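Local coordinates for protein N-acetylglucosamine-6-phosphate deacetylase (Mycobacterium smegmatis, PDB 6FV4) that probably removes the acetyl group from N-acetylglucosamine-6-phosphate, as a metal-dependent hydrolase of the NagA family, at residues 282-288 with 318-324. The protein carries 1 engineered substitution. Numbering follows the deposited sequence.
Sequences TAAMAAT and AGSTATM. Engineered in segment 282-288: A283 (natural residue Asp).
S320 reaches across to the loop that follows strand 278-281 through its hydroxyl: OG donates to the carbonyl O of T282 at 2.7 Å. With OG anti to the backbone N (chi1 169°), the same oxygen also accepts from the N of A322, closing an ST turn. One water adds a second link, donating to A283 O and accepting from S320 N. The backbone O of S320 accepts a nearly straight bond from M285 N (3.0 Å, 163°).

T282 can be followed outward from CB, which stands 3.3 Å from A322 O, a buried oxygen without a polar partner that A284 CB and T288 CG2 also meet. OG1 accepts from A284 N in a second ST turn and bonds D70. CG2 lies 3.4 Å from M324 N and 3.8 Å from M324 SD. T288 OG1 donates to M285 O, which also accepts from T288 N, closing the type I turn M285-T288.

A283, an engineered replacement of the aspartate predicted to be the proton donor/acceptor, sits near the zinc ion, and A318 and G319 belong to the predicted substrate site. The two loops thus meet beside the metal centre, between strand 63-76, helix 86-98 and strand 308-311, where T323, its OG1 also hydrogen-bonded to Q326, N-caps helix 324-334.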
loop_
_atom_site.group_PDB
_atom_site.type_symbol
_atom_site.label_atom_id
_atom_site.label_comp_id
_atom_site.label_asym_id
_atom_site.label_seq_id
_atom_site.Cartn_x
_atom_site.Cartn_y
_atom_site.Cartn_z
ATOM N N THR B 282 -9.854 15.877 -10.012
ATOM C CA THR B 282 -9.001 16.599 -10.946
ATOM C C THR B 282 -8.095 17.609 -10.267
ATOM O O THR B 282 -6.974 17.833 -10.741
ATOM C CB THR B 282 -9.844 17.335 -12.000
ATOM O OG1 THR B 282 -10.679 18.343 -11.370
ATOM C CG2 THR B 282 -10.702 16.340 -12.789
ATOM N N ALA B 283 -8.578 18.243 -9.189
ATOM C CA ALA B 283 -7.990 19.474 -8.671
ATOM C C ALA B 283 -7.780 20.484 -9.797
ATOM O O ALA B 283 -6.822 21.250 -9.787
ATOM C CB ALA B 283 -6.680 19.190 -7.922
ATOM N N ALA B 284 -8.681 20.485 -10.774
ATOM C CA ALA B 284 -8.486 21.266 -11.989
ATOM C C ALA B 284 -8.410 22.759 -11.697
ATOM O O ALA B 284 -9.206 23.296 -10.921
ATOM C CB ALA B 284 -9.629 21.012 -12.965
ATOM N N MET B 285 -7.445 23.436 -12.323
ATOM C CA MET B 285 -7.376 24.883 -12.175
ATOM C C MET B 285 -7.983 25.561 -13.399
ATOM O O MET B 285 -8.405 24.913 -14.362
ATOM C CB MET B 285 -5.941 25.361 -11.909
ATOM C CG MET B 285 -4.884 24.914 -12.890
ATOM S SD MET B 285 -4.684 25.964 -14.335
ATOM C CE MET B 285 -4.479 27.586 -13.596
ATOM N N ALA B 286 -8.085 26.897 -13.322
ATOM C CA ALA B 286 -8.901 27.645 -14.269
ATOM C C ALA B 286 -8.457 27.502 -15.716
ATOM O O ALA B 286 -9.278 27.720 -16.610
ATOM C CB ALA B 286 -8.940 29.132 -13.882
ATOM N N ALA B 287 -7.207 27.114 -15.986
ATOM C CA ALA B 287 -6.783 26.970 -17.376
ATOM C C ALA B 287 -7.202 25.645 -17.998
ATOM O O ALA B 287 -6.996 25.455 -19.200
ATOM C CB ALA B 287 -5.267 27.118 -17.496
ATOM N N THR B 288 -7.775 24.733 -17.217
ATOM C CA THR B 288 -8.223 23.451 -17.745
ATOM C C THR B 288 -9.150 23.632 -18.938
ATOM O O THR B 288 -10.118 24.396 -18.881
ATOM C CB THR B 288 -8.937 22.669 -16.641
ATOM O OG1 THR B 288 -8.059 22.546 -15.515
ATOM C CG2 THR B 288 -9.338 21.273 -17.139
ATOM N N ALA B 318 1.376 25.463 -13.030
ATOM C CA ALA B 318 0.396 26.150 -12.201
ATOM C C ALA B 318 -0.715 25.231 -11.691
ATOM O O ALA B 318 -1.769 25.727 -11.272
ATOM C CB ALA B 318 -0.217 27.321 -12.973
ATOM N N GLY B 319 -0.516 23.916 -11.733
ATOM C CA GLY B 319 -1.454 22.964 -11.174
ATOM C C GLY B 319 -2.039 22.040 -12.226
ATOM O O GLY B 319 -1.663 22.056 -13.401
ATOM N N SER B 320 -2.998 21.230 -11.782
ATOM C CA SER B 320 -3.647 20.268 -12.660
ATOM C C SER B 320 -4.472 20.948 -13.744
ATOM O O SER B 320 -5.178 21.931 -13.488
ATOM C CB SER B 320 -4.564 19.358 -11.842
ATOM O OG SER B 320 -5.359 18.603 -12.735
ATOM N N THR B 321 -4.417 20.406 -14.959
ATOM C CA THR B 321 -5.369 20.792 -15.996
ATOM C C THR B 321 -6.161 19.577 -16.446
ATOM O O THR B 321 -6.505 19.427 -17.619
ATOM C CB THR B 321 -4.705 21.486 -17.190
ATOM O OG1 THR B 321 -3.543 20.773 -17.606
ATOM C CG2 THR B 321 -4.313 22.921 -16.848
ATOM N N ALA B 322 -6.458 18.698 -15.496
ATOM C CA ALA B 322 -7.143 17.447 -15.781
ATOM C C ALA B 322 -8.647 17.652 -15.761
ATOM O O ALA B 322 -9.165 18.481 -15.012
ATOM C CB ALA B 322 -6.768 16.376 -14.755
ATOM N N THR B 323 -9.345 16.894 -16.599
ATOM C CA THR B 323 -10.793 16.743 -16.514
ATOM C C THR B 323 -11.111 15.335 -16.038
ATOM O O THR B 323 -10.289 14.419 -16.154
ATOM C CB THR B 323 -11.472 16.982 -17.869
ATOM O OG1 THR B 323 -10.999 16.010 -18.809
ATOM C CG2 THR B 323 -11.160 18.365 -18.389
ATOM N N MET B 324 -12.317 15.159 -15.503
ATOM C CA MET B 324 -12.687 13.827 -15.034
ATOM C C MET B 324 -12.622 12.808 -16.157
ATOM O O MET B 324 -12.298 11.645 -15.903
ATOM C CB MET B 324 -14.074 13.828 -14.404
ATOM C CG MET B 324 -14.106 14.380 -12.992
ATOM S SD MET B 324 -13.071 13.629 -11.722
ATOM C CE MET B 324 -14.117 12.289 -11.113
HETATM O O HOH W 1 -4.054 21.560 -9.292
#